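PDB 1O5Z: folylpolyglutamate synthase/dihydrofolate synthase from Thermotoga maritima, which probably adds L-glutamate to dihydropteroate and to tetrahydrofolyl polyglutamates, spending ATP and relying on magnesium, in folate biosynthesis. Local coordinates for residues M40-L45 with M139-F144; R307-E312 with Y426-L431. All coordinates share one frame; numbering follows the deposited sequence.

Contact 1: residues M40-L45 with M139-F144; sequences MLLSKL and MAFLYF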
loop_
_atom_site.group_PDB
_atom_site.type_symbol
_atom_site.label_atom_id
_atom_site.label_comp_id
_atom_site.label_asym_id
_atom_site.label_seq_id
_atom_site.Cartn_x
_atom_site.Cartn_y
_atom_site.Cartn_z
ATOM N N MET A 40 21.313 -9.996 -10.251
ATOM C CA MET A 40 22.239 -9.560 -11.281
ATOM C C MET A 40 22.137 -8.057 -11.590
ATOM O O MET A 40 23.127 -7.380 -11.735
ATOM C CB MET A 40 21.966 -10.383 -12.546
ATOM C CG MET A 40 22.921 -10.179 -13.689
ATOM S SD MET A 40 22.500 -11.165 -15.160
ATOM C CE MET A 40 22.077 -12.727 -14.350
ATOM N N LEU A 41 20.945 -7.522 -11.725
ATOM C CA LEU A 41 20.799 -6.074 -11.909
ATOM C C LEU A 41 21.481 -5.297 -10.788
ATOM O O LEU A 41 22.336 -4.455 -11.042
ATOM C CB LEU A 41 19.320 -5.689 -11.979
ATOM C CG LEU A 41 18.889 -4.232 -12.113
ATOM C CD1 LEU A 41 19.627 -3.561 -13.257
ATOM C CD2 LEU A 41 17.388 -4.135 -12.313
ATOM N N LEU A 42 21.141 -5.623 -9.553
ATOM C CA LEU A 42 21.738 -4.970 -8.417
ATOM C C LEU A 42 23.270 -5.122 -8.347
ATOM O O LEU A 42 23.985 -4.174 -8.012
ATOM C CB LEU A 42 21.071 -5.471 -7.127
ATOM C CG LEU A 42 19.639 -4.971 -6.893
ATOM C CD1 LEU A 42 18.991 -5.674 -5.711
ATOM C CD2 LEU A 42 19.676 -3.507 -6.618
ATOM N N SER A 43 23.768 -6.311 -8.667
ATOM C CA SER A 43 25.184 -6.546 -8.706
ATOM C C SER A 43 25.883 -5.608 -9.675
ATOM O O SER A 43 26.925 -5.100 -9.378
ATOM C CB SER A 43 25.461 -7.954 -9.175
ATOM O OG SER A 43 26.845 -8.203 -9.163
ATOM N N LYS A 44 25.309 -5.428 -10.851
ATOM C CA LYS A 44 25.879 -4.570 -11.867
ATOM C C LYS A 44 25.775 -3.092 -11.439
ATOM O O LYS A 44 26.545 -2.287 -11.910
ATOM C CB LYS A 44 25.171 -4.812 -13.215
ATOM C CG LYS A 44 25.433 -6.212 -13.805
ATOM C CD LYS A 44 25.528 -6.172 -15.349
ATOM C CE LYS A 44 26.192 -7.394 -15.945
ATOM N NZ LYS A 44 27.701 -7.328 -16.190
ATOM N N LEU A 45 24.848 -2.760 -10.531
ATOM C CA LEU A 45 24.727 -1.419 -9.979
ATOM C C LEU A 45 25.546 -1.210 -8.714
ATOM O O LEU A 45 25.464 -0.163 -8.090
ATOM C CB LEU A 45 23.249 -1.087 -9.676
ATOM C CG LEU A 45 22.326 -1.096 -10.907
ATOM C CD1 LEU A 45 20.860 -1.042 -10.491
ATOM C CD2 LEU A 45 22.641 0.014 -11.907
ATOM N N MET A 139 15.717 0.582 -8.942
ATOM C CA MET A 139 15.700 2.028 -8.918
ATOM C C MET A 139 15.594 2.559 -7.499
ATOM O O MET A 139 16.320 3.441 -7.117
ATOM C CB MET A 139 14.515 2.548 -9.682
ATOM C CG MET A 139 14.635 2.470 -11.194
ATOM S SD MET A 139 13.191 3.276 -12.020
ATOM C CE MET A 139 12.945 4.717 -10.911
ATOM N N ALA A 140 14.660 2.026 -6.711
ATOM C CA ALA A 140 14.547 2.433 -5.332
ATOM C C ALA A 140 15.824 2.163 -4.586
ATOM O O ALA A 140 16.335 3.034 -3.932
ATOM C CB ALA A 140 13.408 1.734 -4.693
ATOM N N PHE A 141 16.360 0.952 -4.698
ATOM C CA PHE A 141 17.595 0.597 -3.986
ATOM C C PHE A 141 18.740 1.519 -4.322
ATOM O O PHE A 141 19.502 1.923 -3.459
ATOM C CB PHE A 141 18.034 -0.822 -4.289
ATOM C CG PHE A 141 17.274 -1.875 -3.553
ATOM C CD1 PHE A 141 16.813 -2.995 -4.227
ATOM C CD2 PHE A 141 17.084 -1.802 -2.174
ATOM C CE1 PHE A 141 16.081 -4.020 -3.550
ATOM C CE2 PHE A 141 16.402 -2.820 -1.503
ATOM C CZ PHE A 141 15.905 -3.941 -2.205
ATOM N N LEU A 142 18.867 1.828 -5.597
ATOM C CA LEU A 142 19.928 2.717 -6.070
ATOM C C LEU A 142 19.714 4.136 -5.521
ATOM O O LEU A 142 20.627 4.794 -5.056
ATOM C CB LEU A 142 19.898 2.736 -7.609
ATOM C CG LEU A 142 21.039 3.472 -8.278
ATOM C CD1 LEU A 142 22.332 3.010 -7.708
ATOM C CD2 LEU A 142 21.012 3.324 -9.809
ATOM N N TYR A 143 18.470 4.594 -5.572
ATOM C CA TYR A 143 18.128 5.916 -5.101
ATOM C C TYR A 143 18.466 6.056 -3.602
ATOM O O TYR A 143 19.079 7.014 -3.196
ATOM C CB TYR A 143 16.653 6.140 -5.363
ATOM C CG TYR A 143 16.083 7.402 -4.830
ATOM C CD1 TYR A 143 16.314 8.603 -5.463
ATOM C CD2 TYR A 143 15.214 7.388 -3.736
ATOM C CE1 TYR A 143 15.751 9.760 -5.012
ATOM C CE2 TYR A 143 14.637 8.535 -3.280
ATOM C CZ TYR A 143 14.890 9.722 -3.934
ATOM O OH TYR A 143 14.329 10.885 -3.501
ATOM N N PHE A 144 18.059 5.074 -2.808
ATOM C CA PHE A 144 18.366 5.053 -1.411
ATOM C C PHE A 144 19.837 5.112 -1.177
ATOM O O PHE A 144 20.254 5.756 -0.237
ATOM C CB PHE A 144 17.789 3.800 -0.744
ATOM C CG PHE A 144 16.315 3.670 -0.878
ATOM C CD1 PHE A 144 15.491 4.792 -0.999
ATOM C CD2 PHE A 144 15.725 2.421 -0.864
ATOM C CE1 PHE A 144 14.110 4.671 -1.132
ATOM C CE2 PHE A 144 14.345 2.289 -0.984
ATOM C CZ PHE A 144 13.531 3.444 -1.115
#
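Leu42 and Leu45 pack against Phe141 and Leu142 in a purely apolar helix-to-helix contact, joining the C-terminal end of helix 36-44 to helix 132-146 on the flank of the N-terminal domain. No hydrogen bond crosses between the segments. Leu42 carries the closer half. Its CG stands beside the backbone N (chi1 -72°), and both methyls reach the same part of the Phe141 ring: CD1 and CD2 of Leu42 each lie 3.8 Å from Phe141 CD1. Leu42 CD2 also meets the root of that side chain, 3.9 Å from Phe141 CB, while Leu42 CD1 comes at the ring obliquely. The side chains cross at about a right angle, and the two methyls of Leu42 straddle Phe141 CD1. Cutting Leu42 back to an alanine would probably open a gap beside Phe141 and let its ring shift. The second pair is looser, Leu45 CD2 meeting Leu142 CD2 at 4.2 Å, just where helix 36-44 has given way to loop. Beyond the two segments, Leu45 rests on Ile118 and Leu142 on Met115, both from helix 105-122, while Phe141 leans on Leu154 of strand 151-155. Helix 132-146 thus lies between its sheet and helix 36-44, a helix-on-helix outer layer consistent with the layered alpha/beta core of the P-loop NTPase-like Mur ligase middle domain.

Contact 2: residues R307-E312 with Y426-L431; sequences RFEILE and YVREFL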
loop_
_atom_site.group_PDB
_atom_site.type_symbol
_atom_site.label_atom_id
_atom_site.label_comp_id
_atom_site.label_asym_id
_atom_site.label_seq_id
_atom_site.Cartn_x
_atom_site.Cartn_y
_atom_site.Cartn_z
ATOM N N ARG A 307 -7.206 3.842 0.991
ATOM C CA ARG A 307 -7.533 2.712 1.770
ATOM C C ARG A 307 -8.343 3.242 2.936
ATOM O O ARG A 307 -7.825 3.507 4.003
ATOM C CB ARG A 307 -6.241 2.057 2.224
ATOM C CG ARG A 307 -5.362 1.505 1.035
ATOM C CD ARG A 307 -5.593 0.036 0.681
ATOM N NE ARG A 307 -6.403 -0.533 1.739
ATOM C CZ ARG A 307 -6.332 -1.770 2.193
ATOM N NH1 ARG A 307 -5.512 -2.667 1.661
ATOM N NH2 ARG A 307 -7.129 -2.129 3.187
ATOM N N PHE A 308 -9.635 3.392 2.697
ATOM C CA PHE A 308 -10.608 3.949 3.661
ATOM C C PHE A 308 -10.058 5.213 4.186
ATOM O O PHE A 308 -9.919 5.417 5.400
ATOM C CB PHE A 308 -11.007 3.005 4.808
ATOM C CG PHE A 308 -12.272 3.450 5.512
ATOM C CD1 PHE A 308 -13.481 3.466 4.839
ATOM C CD2 PHE A 308 -12.242 3.907 6.819
ATOM C CE1 PHE A 308 -14.627 3.883 5.457
ATOM C CE2 PHE A 308 -13.407 4.330 7.430
ATOM C CZ PHE A 308 -14.593 4.336 6.722
ATOM N N GLU A 309 -9.752 6.036 3.195
ATOM C CA GLU A 309 -9.170 7.323 3.376
ATOM C C GLU A 309 -10.296 8.310 3.361
ATOM O O GLU A 309 -11.051 8.353 2.396
ATOM C CB GLU A 309 -8.249 7.653 2.196
ATOM C CG GLU A 309 -7.130 8.528 2.624
ATOM C CD GLU A 309 -6.407 9.147 1.483
ATOM O OE1 GLU A 309 -6.468 8.587 0.369
ATOM O OE2 GLU A 309 -5.793 10.199 1.727
ATOM N N ILE A 310 -10.402 9.105 4.410
ATOM C CA ILE A 310 -11.387 10.160 4.448
ATOM C C ILE A 310 -10.670 11.479 4.314
ATOM O O ILE A 310 -9.798 11.770 5.116
ATOM C CB ILE A 310 -12.199 10.118 5.788
ATOM C CG1 ILE A 310 -13.083 8.874 5.843
ATOM C CG2 ILE A 310 -13.079 11.367 5.924
ATOM C CD1 ILE A 310 -12.470 7.801 6.533
ATOM N N LEU A 311 -11.069 12.278 3.332
ATOM C CA LEU A 311 -10.520 13.586 3.079
ATOM C C LEU A 311 -11.632 14.610 3.186
ATOM O O LEU A 311 -12.576 14.549 2.425
ATOM C CB LEU A 311 -9.984 13.671 1.647
ATOM C CG LEU A 311 -8.505 13.558 1.310
ATOM C CD1 LEU A 311 -8.331 13.915 -0.176
ATOM C CD2 LEU A 311 -7.615 14.453 2.173
ATOM N N GLU A 312 -11.520 15.549 4.115
ATOM C CA GLU A 312 -12.399 16.702 4.157
ATOM C C GLU A 312 -11.836 17.714 3.187
ATOM O O GLU A 312 -10.696 18.151 3.315
ATOM C CB GLU A 312 -12.475 17.346 5.537
ATOM C CG GLU A 312 -13.742 17.010 6.298
ATOM C CD GLU A 312 -14.442 18.229 6.922
ATOM O OE1 GLU A 312 -13.742 19.237 7.236
ATOM O OE2 GLU A 312 -15.702 18.177 7.107
ATOM N N TYR A 426 -7.513 8.832 -9.345
ATOM C CA TYR A 426 -7.803 9.968 -10.204
ATOM C C TYR A 426 -8.527 11.081 -9.488
ATOM O O TYR A 426 -8.166 12.236 -9.560
ATOM C CB TYR A 426 -8.662 9.462 -11.344
ATOM C CG TYR A 426 -9.028 10.474 -12.421
ATOM C CD1 TYR A 426 -8.160 10.778 -13.478
ATOM C CD2 TYR A 426 -10.278 11.084 -12.403
ATOM C CE1 TYR A 426 -8.551 11.661 -14.444
ATOM C CE2 TYR A 426 -10.646 11.970 -13.345
ATOM C CZ TYR A 426 -9.799 12.252 -14.361
ATOM O OH TYR A 426 -10.269 13.139 -15.285
ATOM N N VAL A 427 -9.565 10.712 -8.790
ATOM C CA VAL A 427 -10.327 11.652 -7.960
ATOM C C VAL A 427 -9.531 12.223 -6.780
ATOM O O VAL A 427 -9.627 13.384 -6.459
ATOM C CB VAL A 427 -11.592 10.946 -7.451
ATOM C CG1 VAL A 427 -12.287 11.764 -6.353
ATOM C CG2 VAL A 427 -12.527 10.674 -8.642
ATOM N N ARG A 428 -8.755 11.389 -6.110
ATOM C CA ARG A 428 -7.895 11.842 -5.056
ATOM C C ARG A 428 -6.947 12.850 -5.594
ATOM O O ARG A 428 -6.643 13.839 -4.937
ATOM C CB ARG A 428 -7.106 10.681 -4.493
ATOM C CG ARG A 428 -6.472 10.994 -3.174
ATOM C CD ARG A 428 -5.443 10.013 -2.730
ATOM N NE ARG A 428 -5.119 10.317 -1.345
ATOM C CZ ARG A 428 -4.283 11.254 -1.004
ATOM N NH1 ARG A 428 -3.623 11.894 -1.935
ATOM N NH2 ARG A 428 -4.036 11.510 0.270
ATOM N N GLU A 429 -6.418 12.606 -6.781
ATOM C CA GLU A 429 -5.440 13.544 -7.273
ATOM C C GLU A 429 -6.098 14.917 -7.476
ATOM O O GLU A 429 -5.526 15.948 -7.165
ATOM C CB GLU A 429 -4.775 13.091 -8.564
ATOM C CG GLU A 429 -3.520 13.925 -8.828
ATOM C CD GLU A 429 -2.788 13.566 -10.081
ATOM O OE1 GLU A 429 -3.155 12.563 -10.658
ATOM O OE2 GLU A 429 -1.853 14.317 -10.499
ATOM N N PHE A 430 -7.297 14.920 -8.002
ATOM C CA PHE A 430 -7.913 16.166 -8.307
ATOM C C PHE A 430 -8.318 16.895 -7.073
ATOM O O PHE A 430 -8.187 18.103 -6.985
ATOM C CB PHE A 430 -9.096 15.979 -9.214
ATOM C CG PHE A 430 -9.506 17.249 -9.874
ATOM C CD1 PHE A 430 -8.798 17.722 -10.962
ATOM C CD2 PHE A 430 -10.580 17.989 -9.384
ATOM C CE1 PHE A 430 -9.159 18.911 -11.560
ATOM C CE2 PHE A 430 -10.942 19.180 -9.984
ATOM C CZ PHE A 430 -10.237 19.644 -11.059
ATOM N N LEU A 431 -8.797 16.143 -6.106
ATOM C CA LEU A 431 -9.203 16.704 -4.843
ATOM C C LEU A 431 -8.053 17.333 -4.078
ATOM O O LEU A 431 -8.203 18.362 -3.399
ATOM C CB LEU A 431 -9.819 15.587 -3.989
ATOM C CG LEU A 431 -11.296 15.228 -4.239
ATOM C CD1 LEU A 431 -11.706 14.083 -3.346
ATOM C CD2 LEU A 431 -12.207 16.442 -4.062
#
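Arg428 sets its CG anti to the backbone N (chi1 -165°) and runs extended as far as NE, which carries its guanidinium from helix 421-433 across to Glu309, itself stretched out beyond CG from strand 309-313. The two side chains meet at about a right angle, yet their flat ends lie nearly coplanar, with carboxylate and guanidinium planes 16° apart. The result is a side-on, two-pronged salt bridge. Arg428 NE donates to Glu309 OE1 at 2.8 Å, and Arg428 NH2 donates to Glu309 OE2 at 2.6 Å. Both oxygens accept through their syn lone pairs and sit close to the guanidinium plane, and the NE bond is the straighter of the two, at 167°. With one nitrogen on each oxygen, neither flat group can turn about its last bond without breaking the pair. Glu309 OE1 takes a further hydrogen bond from Gly306 N, tying the carboxylate to the chain a few residues earlier. Around the arginine, Leu305 and Leu320 supply apolar contacts, and this partly buried setting would probably strengthen the attraction between the charges. Further along, Leu311 CD1 comes to 4.4 Å from Leu431 CB, a loose but broad apolar contact in which the leucine of the strand is covered at least as much as Glu309. Phe308 and Glu309 both face Leu320 of the antiparallel neighbour 316-320 in a G1 beta bulge. Strand 309-313 is an outermost strand of the six-stranded mixed sheet, and the contact fastens helix 421-433 to it, within the alpha/beta C-terminal domain of the Mur ligase family.

How the contacts relate
Contacts 1 and 2 share no helix or strand and belong to different domains: contact 1 to the N-terminal one, contact 2 to the C-terminal one. Their centres lie 33 Å apart, on opposite sides of the chain's centre, and along the sequence the first closes before the second opens. Contact 1 joins two helices, is largely buried and relies on hydrocarbon alone. Contact 2 joins a helix and an edge strand, is only partly buried and depends chiefly on a charged pair, with an apolar pair beside it. The areas buried are nonetheless similar, 191 and 183 Å².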